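PDB 2IVF: ethylbenzene dehydrogenase alpha-subunit from Aromatoleum aromaticum, which is the molybdenum-bearing subunit of a molybdopterin-family oxidoreductase and carries two pterin guanine dinucleotide cofactors and an iron/sulfur cluster. Local coordinates for residues E106-Q111 and Y122-C127; V77-H82 and S91-V96; Y259-S264 and S666-F671. All blocks are in the same frame, centred on the assembly; numbering follows the deposited sequence.

Interaction 1: E106-Q111 and Y122-C127; sequences EEQAAQ and YNPLGC. With SF4 (iron/sulfur cluster), chain K.
Gln108, at the end of the outermost strand, within this chain, of a three-stranded antiparallel sheet, meets Leu125 in the loop that delivers Cys127 to an iron/sulfur cluster. The direct hydrogen bond is single and nearly straight: Gln108 NE2 donates to Leu125 O over 2.8 Å, with an N-H...O angle of 168°. The acceptor lies close to the amide plane, and chi2 of 97° swings CD out of the extended path of the chain. NE2 has a second acceptor, Gln229 O of the beta-subunit.

One ordered water bridges the backbones, accepting from Ala110 N at 2.9 Å and donating to Pro124 O at 2.8 Å. The apolar part is small: Ala110 CB touches Pro124 CB at 3.8 Å, beside the cis peptide bond that precedes the proline. Asn123 OD1 comes to 2.9 Å from Ala110 C, while OD1 accepts its hydrogen bond from Thr112 N just beyond, and Trp337 of the beta-subunit packs on both Ala110 and Asn123.

At the cluster, Gly126 CA comes to 3.6 Å from sulfur S4, and Cys127 SG binds the iron FE1 at 2.3 Å.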
loop_
_atom_site.group_PDB
_atom_site.type_symbol
_atom_site.label_atom_id
_atom_site.label_comp_id
_atom_site.label_asym_id
_atom_site.label_seq_id
_atom_site.Cartn_x
_atom_site.Cartn_y
_atom_site.Cartn_z
ATOM N N GLU A 106 1.153 14.302 8.582
ATOM C CA GLU A 106 -0.224 14.435 8.143
ATOM C C GLU A 106 -1.095 13.488 8.955
ATOM O O GLU A 106 -0.609 12.525 9.562
ATOM C CB GLU A 106 -0.314 14.104 6.658
ATOM C CG GLU A 106 0.287 12.722 6.284
ATOM C CD GLU A 106 1.701 12.842 5.799
ATOM O OE1 GLU A 106 1.923 13.292 4.650
ATOM O OE2 GLU A 106 2.618 12.477 6.552
ATOM N N GLU A 107 -2.388 13.771 8.968
ATOM C CA GLU A 107 -3.339 12.907 9.607
ATOM C C GLU A 107 -4.723 13.089 8.989
ATOM O O GLU A 107 -5.130 14.219 8.662
ATOM C CB GLU A 107 -3.380 13.233 11.106
ATOM C CG GLU A 107 -4.369 12.383 11.902
ATOM C CD GLU A 107 -4.204 12.403 13.416
ATOM O OE1 GLU A 107 -3.225 12.979 13.969
ATOM O OE2 GLU A 107 -5.104 11.841 14.091
ATOM N N GLN A 108 -5.482 11.999 8.947
ATOM C CA GLN A 108 -6.797 12.031 8.315
ATOM C C GLN A 108 -7.689 12.993 9.049
ATOM O O GLN A 108 -7.737 12.987 10.262
ATOM C CB GLN A 108 -7.487 10.677 8.350
ATOM C CG GLN A 108 -6.795 9.587 7.569
ATOM C CD GLN A 108 -5.910 8.689 8.450
ATOM O OE1 GLN A 108 -5.087 9.182 9.269
ATOM N NE2 GLN A 108 -6.067 7.352 8.273
ATOM N N ALA A 109 -8.452 13.782 8.298
ATOM C CA ALA A 109 -9.435 14.644 8.907
ATOM C C ALA A 109 -10.634 13.834 9.401
ATOM O O ALA A 109 -11.184 14.170 10.422
ATOM C CB ALA A 109 -9.857 15.763 7.932
ATOM N N ALA A 110 -10.998 12.766 8.694
ATOM C CA ALA A 110 -12.118 11.891 9.095
ATOM C C ALA A 110 -13.422 12.724 9.213
ATOM O O ALA A 110 -14.083 12.789 10.264
ATOM C CB ALA A 110 -11.765 11.150 10.446
ATOM N N GLN A 111 -13.764 13.371 8.107
ATOM C CA GLN A 111 -14.923 14.245 8.000
ATOM C C GLN A 111 -15.729 13.873 6.743
ATOM O O GLN A 111 -16.222 14.748 6.033
ATOM C CB GLN A 111 -14.464 15.720 7.935
ATOM C CG GLN A 111 -13.858 16.201 9.250
ATOM C CD GLN A 111 -13.425 17.628 9.257
ATOM O OE1 GLN A 111 -13.018 18.183 8.262
ATOM N NE2 GLN A 111 -13.541 18.252 10.413
ATOM N N TYR A 122 -17.534 7.012 5.869
ATOM C CA TYR A 122 -16.329 6.670 5.122
ATOM C C TYR A 122 -15.065 6.892 6.004
ATOM O O TYR A 122 -13.941 6.718 5.514
ATOM C CB TYR A 122 -16.198 7.498 3.857
ATOM C CG TYR A 122 -17.061 7.084 2.697
ATOM C CD1 TYR A 122 -18.401 7.391 2.682
ATOM C CD2 TYR A 122 -16.514 6.432 1.578
ATOM C CE1 TYR A 122 -19.211 7.033 1.600
ATOM C CE2 TYR A 122 -17.331 6.059 0.479
ATOM C CZ TYR A 122 -18.659 6.382 0.499
ATOM O OH TYR A 122 -19.489 6.057 -0.543
ATOM N N ASN A 123 -15.253 7.266 7.267
ATOM C CA ASN A 123 -14.146 7.694 8.095
ATOM C C ASN A 123 -13.280 6.535 8.570
ATOM O O ASN A 123 -13.797 5.448 8.814
ATOM C CB ASN A 123 -14.684 8.423 9.283
ATOM C CG ASN A 123 -15.307 9.734 8.898
ATOM O OD1 ASN A 123 -14.785 10.433 8.031
ATOM N ND2 ASN A 123 -16.405 10.075 9.537
ATOM N N PRO A 124 -11.983 6.777 8.803
ATOM C CA PRO A 124 -11.245 8.007 8.579
ATOM C C PRO A 124 -10.658 8.161 7.220
ATOM O O PRO A 124 -10.033 9.197 6.964
ATOM C CB PRO A 124 -10.089 7.898 9.579
ATOM C CG PRO A 124 -9.804 6.422 9.688
ATOM C CD PRO A 124 -11.146 5.738 9.463
ATOM N N LEU A 125 -10.804 7.136 6.386
ATOM C CA LEU A 125 -10.088 7.065 5.121
ATOM C C LEU A 125 -8.588 6.942 5.379
ATOM O O LEU A 125 -8.166 6.679 6.508
ATOM C CB LEU A 125 -10.405 8.279 4.206
ATOM C CG LEU A 125 -11.850 8.380 3.681
ATOM C CD1 LEU A 125 -12.057 9.777 3.081
ATOM C CD2 LEU A 125 -12.194 7.209 2.697
ATOM N N GLY A 126 -7.788 7.090 4.316
ATOM C CA GLY A 126 -6.365 7.072 4.450
ATOM C C GLY A 126 -5.724 5.706 4.247
ATOM O O GLY A 126 -6.391 4.665 4.123
ATOM N N CYS A 127 -4.395 5.754 4.146
ATOM C CA CYS A 127 -3.581 4.568 4.067
ATOM C C CYS A 127 -2.186 4.882 4.559
ATOM O O CYS A 127 -1.874 6.053 4.917
ATOM C CB CYS A 127 -3.539 4.045 2.681
ATOM S SG CYS A 127 -2.375 4.877 1.538
HETATM FE FE1 SF4 K . -3.624 6.508 0.488
HETATM FE FE2 SF4 K . -5.912 7.969 0.466
HETATM FE FE3 SF4 K . -3.608 9.146 -0.168
HETATM FE FE4 SF4 K . -4.714 7.306 -1.877
HETATM S S1 SF4 K . -5.545 9.356 -1.397
HETATM S S2 SF4 K . -2.466 7.474 -1.200
HETATM S S3 SF4 K . -5.677 5.901 -0.351
HETATM S S4 SF4 K . -4.149 8.277 1.895
HETATM O O HOH W 1 -10.247 11.828 6.039
#

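Interaction 2: V77-H82 and S91-V96; sequences VNWGSH and SCKFYV. With SF4 (iron/sulfur cluster), chain K.
His82 and Phe94 meet edge to face beside the iron/sulfur cluster, with ring planes at 64° and His82 CE1 over one face of the phenyl ring, offset toward its rim. Both segments bind the cluster directly: His82 ND1 holds the iron FE3 at 2.2 Å, and Cys92 SG holds FE2 at 2.2 Å. Phe94 CE1 approaches sulfur S4 to 3.5 Å, so the phenyl ring lies against both the metal ligand and the cluster. The other ring nitrogen of His82, NE2, is hydrogen-bonded to Tyr656 OH, a second-shell link that should limit rotation of the imidazole.

Next outward, Ser81 OG donates to Cys92 O at 2.6 Å, from above the carbonyl plane; chi1 of -162° sets OG anti to the backbone N. Beyond it the backbones form an antiparallel ladder. Asn78 with Val96 and Gly80 with Phe94 are hydrogen-bonded pairs, each with two N-H...O bonds, of which Phe94 N to Gly80 O is 2.7 Å; Trp79 with Tyr95 is the non-hydrogen-bonded pair between them. Val96 CG2 packs on Gly80 CA at 3.5 Å.

On the face that carries Trp79 and Tyr95, Lys93 CD lies over the six-membered ring of Trp79, 3.7 Å from its centroid. The lysine side chain bends at chi3, which places CE; NZ beyond it lies off-centre over the same ring in a cation-pi contact of 4.0 Å, while also bonding Glu765 O and Gln111 OE1. Tyr95 runs beside Trp79, the planes 17° apart but slid so that the rings barely overlap.

In the sheet, strand 94-99 is central, flanked by 76-80 and 102-108; strand 670-676 contacts Trp79, Ser81 and Lys93, and Trp79 is joined to Asp675 of that strand by backbone hydrogen bonding.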
loop_
_atom_site.group_PDB
_atom_site.type_symbol
_atom_site.label_atom_id
_atom_site.label_comp_id
_atom_site.label_asym_id
_atom_site.label_seq_id
_atom_site.Cartn_x
_atom_site.Cartn_y
_atom_site.Cartn_z
ATOM N N VAL A 77 -1.797 24.214 9.869
ATOM C CA VAL A 77 -2.387 23.019 9.296
ATOM C C VAL A 77 -3.142 23.464 8.067
ATOM O O VAL A 77 -3.864 24.468 8.107
ATOM C CB VAL A 77 -3.351 22.295 10.270
ATOM C CG1 VAL A 77 -3.936 21.086 9.587
ATOM C CG2 VAL A 77 -2.634 21.915 11.584
ATOM N N ASN A 78 -2.935 22.735 6.983
ATOM C CA ASN A 78 -3.642 22.923 5.701
ATOM C C ASN A 78 -4.291 21.623 5.266
ATOM O O ASN A 78 -3.957 20.556 5.783
ATOM C CB ASN A 78 -2.625 23.288 4.620
ATOM C CG ASN A 78 -1.927 24.620 4.896
ATOM O OD1 ASN A 78 -0.910 24.659 5.551
ATOM N ND2 ASN A 78 -2.463 25.693 4.372
ATOM N N TRP A 79 -5.147 21.697 4.249
ATOM C CA TRP A 79 -5.700 20.512 3.658
ATOM C C TRP A 79 -4.714 19.875 2.695
ATOM O O TRP A 79 -4.056 20.542 1.917
ATOM C CB TRP A 79 -6.970 20.827 2.844
ATOM C CG TRP A 79 -8.126 21.287 3.617
ATOM C CD1 TRP A 79 -8.859 22.399 3.372
ATOM C CD2 TRP A 79 -8.699 20.669 4.757
ATOM N NE1 TRP A 79 -9.905 22.482 4.265
ATOM C CE2 TRP A 79 -9.823 21.435 5.129
ATOM C CE3 TRP A 79 -8.396 19.508 5.490
ATOM C CZ2 TRP A 79 -10.619 21.115 6.214
ATOM C CZ3 TRP A 79 -9.206 19.188 6.556
ATOM C CH2 TRP A 79 -10.299 19.973 6.898
ATOM N N GLY A 80 -4.623 18.552 2.762
ATOM C CA GLY A 80 -3.871 17.827 1.770
ATOM C C GLY A 80 -4.487 16.489 1.435
ATOM O O GLY A 80 -5.354 15.976 2.121
ATOM N N SER A 81 -4.042 15.980 0.302
ATOM C CA SER A 81 -4.325 14.642 -0.152
ATOM C C SER A 81 -3.207 14.283 -1.141
ATOM O O SER A 81 -2.233 15.052 -1.290
ATOM C CB SER A 81 -5.715 14.510 -0.796
ATOM O OG SER A 81 -6.092 13.152 -0.845
ATOM N N HIS A 82 -3.326 13.118 -1.775
ATOM C CA HIS A 82 -2.291 12.564 -2.664
ATOM C C HIS A 82 -2.868 12.344 -4.071
ATOM O O HIS A 82 -3.981 11.884 -4.202
ATOM C CB HIS A 82 -1.763 11.296 -1.985
ATOM C CG HIS A 82 -1.616 11.462 -0.498
ATOM N ND1 HIS A 82 -2.462 10.870 0.429
ATOM C CD2 HIS A 82 -0.811 12.287 0.211
ATOM C CE1 HIS A 82 -2.151 11.295 1.641
ATOM N NE2 HIS A 82 -1.132 12.134 1.541
ATOM N N SER A 91 -9.088 9.701 -2.310
ATOM C CA SER A 91 -9.526 11.082 -2.130
ATOM C C SER A 91 -9.660 11.383 -0.669
ATOM O O SER A 91 -10.625 12.028 -0.223
ATOM C CB SER A 91 -10.876 11.431 -2.811
ATOM O OG SER A 91 -10.715 11.395 -4.183
ATOM N N CYS A 92 -8.663 10.920 0.062
ATOM C CA CYS A 92 -8.631 11.061 1.492
ATOM C C CYS A 92 -8.171 12.422 1.894
ATOM O O CYS A 92 -7.090 12.820 1.490
ATOM C CB CYS A 92 -7.645 10.045 2.044
ATOM S SG CYS A 92 -7.857 8.391 1.455
ATOM N N LYS A 93 -8.977 13.125 2.697
ATOM C CA LYS A 93 -8.666 14.447 3.174
ATOM C C LYS A 93 -7.785 14.360 4.422
ATOM O O LYS A 93 -8.162 13.695 5.406
ATOM C CB LYS A 93 -9.932 15.199 3.513
ATOM C CG LYS A 93 -9.659 16.708 3.804
ATOM C CD LYS A 93 -10.960 17.540 3.853
ATOM C CE LYS A 93 -11.821 17.156 5.066
ATOM N NZ LYS A 93 -12.864 18.162 5.436
ATOM N N PHE A 94 -6.623 14.991 4.353
ATOM C CA PHE A 94 -5.701 15.046 5.481
ATOM C C PHE A 94 -5.478 16.445 5.981
ATOM O O PHE A 94 -5.541 17.416 5.233
ATOM C CB PHE A 94 -4.333 14.510 5.089
ATOM C CG PHE A 94 -4.247 13.005 5.069
ATOM C CD1 PHE A 94 -4.898 12.302 4.129
ATOM C CD2 PHE A 94 -3.534 12.314 6.040
ATOM C CE1 PHE A 94 -4.818 10.941 4.088
ATOM C CE2 PHE A 94 -3.454 10.951 6.008
ATOM C CZ PHE A 94 -4.113 10.261 5.032
ATOM N N TYR A 95 -5.144 16.500 7.253
ATOM C CA TYR A 95 -4.545 17.669 7.854
ATOM C C TYR A 95 -3.090 17.506 7.562
ATOM O O TYR A 95 -2.520 16.443 7.819
ATOM C CB TYR A 95 -4.739 17.658 9.332
ATOM C CG TYR A 95 -6.145 17.827 9.771
ATOM C CD1 TYR A 95 -6.905 18.944 9.360
ATOM C CD2 TYR A 95 -6.723 16.925 10.654
ATOM C CE1 TYR A 95 -8.204 19.103 9.783
ATOM C CE2 TYR A 95 -7.969 17.121 11.110
ATOM C CZ TYR A 95 -8.718 18.196 10.670
ATOM O OH TYR A 95 -10.009 18.348 11.107
ATOM N N VAL A 96 -2.510 18.535 6.974
ATOM C CA VAL A 96 -1.069 18.613 6.721
ATOM C C VAL A 96 -0.473 19.583 7.710
ATOM O O VAL A 96 -0.834 20.792 7.739
ATOM C CB VAL A 96 -0.793 19.054 5.268
ATOM C CG1 VAL A 96 0.772 19.166 4.988
ATOM C CG2 VAL A 96 -1.479 18.024 4.325
HETATM FE FE1 SF4 K . -3.624 6.508 0.488
HETATM FE FE2 SF4 K . -5.912 7.969 0.466
HETATM FE FE3 SF4 K . -3.608 9.146 -0.168
HETATM FE FE4 SF4 K . -4.714 7.306 -1.877
HETATM S S1 SF4 K . -5.545 9.356 -1.397
HETATM S S2 SF4 K . -2.466 7.474 -1.200
HETATM S S3 SF4 K . -5.677 5.901 -0.351
HETATM S S4 SF4 K . -4.149 8.277 1.895
#

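Interaction 3: Y259-S264 and S666-F671; sequences YTYPSS and SGNPFF. With MGD (2-amino-5,6-dimercapto-7-methyl-3,7,8a,9-tetrahydro-8-oxa-1,3,9,10-tetraaza-anthracen-4-one guanosine dinucleotide), chain M.
Asn668 reaches across to Tyr261, Ser263 and Ser264, and its amide carries the whole polar link. From CB, which points toward 259-264, chi1 of -75° sets CG anti to the carbonyl carbon, within van der Waals range of both Tyr261 OH and Ser264 OG. OD1 is gripped twice. Tyr261 OH donates to it from above the carbonyl plane, at a short 2.5 Å, and Ser264 OG donates at 2.8 Å from the opposite face of the amide plane; donors on opposite faces are likely to restrain the amide from turning about CB-CG. The tyrosine arrives tip to tip, its ring plane 36° from that of the amide, with Ser264 CB over one ring face.

ND2 donates to Ser263 OG at 3.1 Å; the N-H...O angle of 136° and the tilt of OG from the amide plane describe a bent bond. The same nitrogen also has Gly90 O as a partner.

Behind the asparagine, Pro669 is the centre of an inverse gamma turn, closed by Phe670 N to Asn668 O at 3.0 Å, which leads into strand 670-676. Tyr261 is the first residue to leave helical geometry after helix 257-260, and that helix end belongs to the cofactor site of the molybdopterin oxidoreductase fold. There Tyr259 O accepts from N19 of MGD at 2.8 Å, and Thr260 O accepts from N22 at 3.0 Å. Thr260 OG1, placed between the backbone N and the carbonyl carbon, donates to the phosphate oxygen O1A at 2.8 Å.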
loop_
_atom_site.group_PDB
_atom_site.type_symbol
_atom_site.label_atom_id
_atom_site.label_comp_id
_atom_site.label_asym_id
_atom_site.label_seq_id
_atom_site.Cartn_x
_atom_site.Cartn_y
_atom_site.Cartn_z
ATOM N N TYR A 259 -4.616 -4.765 -0.213
ATOM C CA TYR A 259 -3.567 -3.940 -0.779
ATOM C C TYR A 259 -4.098 -2.680 -1.439
ATOM O O TYR A 259 -3.556 -1.580 -1.258
ATOM C CB TYR A 259 -2.803 -4.698 -1.867
ATOM C CG TYR A 259 -1.766 -5.669 -1.357
ATOM C CD1 TYR A 259 -1.892 -6.303 -0.115
ATOM C CD2 TYR A 259 -0.680 -5.979 -2.131
ATOM C CE1 TYR A 259 -0.910 -7.184 0.325
ATOM C CE2 TYR A 259 0.317 -6.844 -1.706
ATOM C CZ TYR A 259 0.199 -7.452 -0.486
ATOM O OH TYR A 259 1.191 -8.325 -0.105
ATOM N N THR A 260 -5.155 -2.844 -2.214
ATOM C CA THR A 260 -5.488 -1.854 -3.245
ATOM C C THR A 260 -6.637 -0.875 -2.929
ATOM O O THR A 260 -6.820 0.110 -3.657
ATOM C CB THR A 260 -5.755 -2.571 -4.590
ATOM O OG1 THR A 260 -6.987 -3.290 -4.505
ATOM C CG2 THR A 260 -4.591 -3.486 -4.922
ATOM N N TYR A 261 -7.336 -1.071 -1.817
ATOM C CA TYR A 261 -8.423 -0.157 -1.409
ATOM C C TYR A 261 -8.520 -0.071 0.074
ATOM O O TYR A 261 -9.589 -0.234 0.648
ATOM C CB TYR A 261 -9.749 -0.648 -2.021
ATOM C CG TYR A 261 -10.875 0.367 -2.153
ATOM C CD1 TYR A 261 -10.690 1.720 -1.977
ATOM C CD2 TYR A 261 -12.129 -0.063 -2.534
ATOM C CE1 TYR A 261 -11.732 2.617 -2.156
ATOM C CE2 TYR A 261 -13.152 0.806 -2.717
ATOM C CZ TYR A 261 -12.952 2.153 -2.565
ATOM O OH TYR A 261 -14.005 2.993 -2.782
ATOM N N PRO A 262 -7.384 0.232 0.739
ATOM C CA PRO A 262 -7.400 0.270 2.202
ATOM C C PRO A 262 -8.272 1.352 2.781
ATOM O O PRO A 262 -8.761 1.183 3.870
ATOM C CB PRO A 262 -5.939 0.484 2.581
ATOM C CG PRO A 262 -5.289 1.109 1.356
ATOM C CD PRO A 262 -6.056 0.545 0.183
ATOM N N SER A 263 -8.519 2.441 2.033
ATOM C CA SER A 263 -9.348 3.521 2.563
ATOM C C SER A 263 -10.778 3.071 2.756
ATOM O O SER A 263 -11.453 3.643 3.609
ATOM C CB SER A 263 -9.331 4.787 1.690
ATOM O OG SER A 263 -9.804 4.548 0.396
ATOM N N SER A 264 -11.230 2.070 1.989
ATOM C CA SER A 264 -12.636 1.666 2.061
ATOM C C SER A 264 -12.869 0.186 2.212
ATOM O O SER A 264 -14.002 -0.274 2.209
ATOM C CB SER A 264 -13.417 2.273 0.932
ATOM O OG SER A 264 -13.478 3.692 1.129
ATOM N N SER A 666 -16.664 6.526 -8.546
ATOM C CA SER A 666 -17.802 6.111 -7.736
ATOM C C SER A 666 -17.448 5.567 -6.346
ATOM O O SER A 666 -18.229 5.763 -5.405
ATOM C CB SER A 666 -18.632 5.067 -8.505
ATOM O OG SER A 666 -17.861 3.930 -8.808
ATOM N N GLY A 667 -16.298 4.896 -6.230
ATOM C CA GLY A 667 -15.952 4.152 -5.027
ATOM C C GLY A 667 -15.931 5.028 -3.796
ATOM O O GLY A 667 -16.620 4.744 -2.833
ATOM N N ASN A 668 -15.138 6.111 -3.859
ATOM C CA ASN A 668 -15.044 7.102 -2.801
ATOM C C ASN A 668 -15.418 8.405 -3.500
ATOM O O ASN A 668 -14.547 9.095 -4.002
ATOM C CB ASN A 668 -13.636 7.228 -2.242
ATOM C CG ASN A 668 -13.220 6.102 -1.336
ATOM O OD1 ASN A 668 -13.846 5.025 -1.252
ATOM N ND2 ASN A 668 -12.142 6.366 -0.596
ATOM N N PRO A 669 -16.717 8.679 -3.604
ATOM C CA PRO A 669 -17.252 9.647 -4.565
ATOM C C PRO A 669 -17.258 11.119 -4.109
ATOM O O PRO A 669 -18.304 11.801 -4.100
ATOM C CB PRO A 669 -18.654 9.126 -4.806
ATOM C CG PRO A 669 -19.050 8.538 -3.463
ATOM C CD PRO A 669 -17.804 8.042 -2.801
ATOM N N PHE A 670 -16.060 11.625 -3.843
ATOM C CA PHE A 670 -15.874 12.989 -3.336
ATOM C C PHE A 670 -14.559 13.490 -3.837
ATOM O O PHE A 670 -13.560 12.719 -3.878
ATOM C CB PHE A 670 -15.896 13.064 -1.778
ATOM C CG PHE A 670 -15.458 11.805 -1.084
ATOM C CD1 PHE A 670 -14.123 11.574 -0.780
ATOM C CD2 PHE A 670 -16.393 10.866 -0.688
ATOM C CE1 PHE A 670 -13.728 10.399 -0.153
ATOM C CE2 PHE A 670 -16.028 9.684 -0.070
ATOM C CZ PHE A 670 -14.683 9.456 0.239
ATOM N N PHE A 671 -14.545 14.767 -4.235
ATOM C CA PHE A 671 -13.307 15.439 -4.628
ATOM C C PHE A 671 -12.690 16.083 -3.418
ATOM O O PHE A 671 -13.395 16.630 -2.559
ATOM C CB PHE A 671 -13.624 16.571 -5.595
ATOM C CG PHE A 671 -13.875 16.129 -6.977
ATOM C CD1 PHE A 671 -15.095 15.601 -7.345
ATOM C CD2 PHE A 671 -12.877 16.232 -7.926
ATOM C CE1 PHE A 671 -15.332 15.199 -8.657
ATOM C CE2 PHE A 671 -13.101 15.838 -9.238
ATOM C CZ PHE A 671 -14.338 15.323 -9.591
HETATM P PB MGD M . -4.750 -6.327 -8.597
HETATM O O1B MGD M . -3.879 -5.702 -7.564
HETATM O O2B MGD M . -4.085 -6.636 -9.889
HETATM O O3B MGD M . -6.071 -5.542 -8.951
HETATM O O3A MGD M . -5.975 -3.237 -7.871
HETATM P PA MGD M . -6.952 -4.478 -8.094
HETATM O O1A MGD M . -7.301 -4.954 -6.751
HETATM O O2A MGD M . -8.029 -4.109 -8.994
HETATM O "O5'" MGD M . -5.372 -7.696 -8.025
HETATM C "C5'" MGD M . -4.492 -8.685 -7.470
HETATM C "C4'" MGD M . -5.238 -10.004 -7.289
HETATM O "O4'" MGD M . -5.545 -10.566 -8.557
HETATM C "C3'" MGD M . -4.178 -10.927 -6.735
HETATM O "O3'" MGD M . -4.282 -10.875 -5.317
HETATM C "C2'" MGD M . -4.588 -12.293 -7.301
HETATM O "O2'" MGD M . -5.016 -13.155 -6.231
HETATM C "C1'" MGD M . -5.746 -11.956 -8.255
HETATM N N9 MGD M . -5.602 -12.757 -9.494
HETATM C C8 MGD M . -4.546 -12.839 -10.318
HETATM N N7 MGD M . -4.818 -13.635 -11.359
HETATM C C5 MGD M . -6.098 -14.052 -11.186
HETATM C C6 MGD M . -6.973 -14.893 -11.860
HETATM O O6 MGD M . -6.703 -15.520 -12.892
HETATM N N1 MGD M . -8.255 -15.052 -11.326
HETATM C C2 MGD M . -8.711 -14.447 -10.144
HETATM N N2 MGD M . -9.990 -14.682 -9.690
HETATM N N3 MGD M . -7.857 -13.621 -9.523
HETATM C C4 MGD M . -6.589 -13.448 -10.007
HETATM C C10 MGD M . -5.427 -2.550 -8.936
HETATM C C11 MGD M . -5.611 -1.072 -8.695
HETATM O O11 MGD M . -5.013 -0.764 -7.504
HETATM C C12 MGD M . -5.118 -0.169 -9.836
HETATM S S12 MGD M . -5.229 -0.657 -11.521
HETATM C C13 MGD M . -4.580 1.058 -9.539
HETATM S S13 MGD M . -4.051 2.085 -10.827
HETATM C C14 MGD M . -4.427 1.500 -8.125
HETATM N N15 MGD M . -3.003 1.254 -7.755
HETATM C C16 MGD M . -2.628 0.983 -6.426
HETATM C C17 MGD M . -1.321 0.895 -6.020
HETATM O O17 MGD M . -0.374 1.032 -6.832
HETATM N N18 MGD M . -1.067 0.613 -4.663
HETATM C C19 MGD M . -2.057 0.449 -3.744
HETATM N N19 MGD M . -1.702 0.178 -2.472
HETATM N N20 MGD M . -3.322 0.506 -4.186
HETATM C C21 MGD M . -3.615 0.794 -5.464
HETATM N N22 MGD M . -4.938 0.859 -5.888
HETATM C C23 MGD M . -5.337 0.602 -7.241
#

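Overall arrangement
From the N terminus, interaction 2 comes first, closing the short loop between strands 76-80 and 94-99. Interaction 1 follows, joining the end of strand 102-108 to the loop that runs on toward helix 134-137. Interaction 3 spans some 400 residues, bringing the end of helix 257-260 to the start of strand 670-676. The three are in series, with none enclosing or crossing another. Interactions 1 and 2 share one sheet and one iron/sulfur cluster, their centres about 9 Å apart, and Glu107 O probably accepts a hydrogen bond from Tyr95 N. Interaction 3 packs against both, through Leu125 and Ser91, connecting the cluster region to the MGD site.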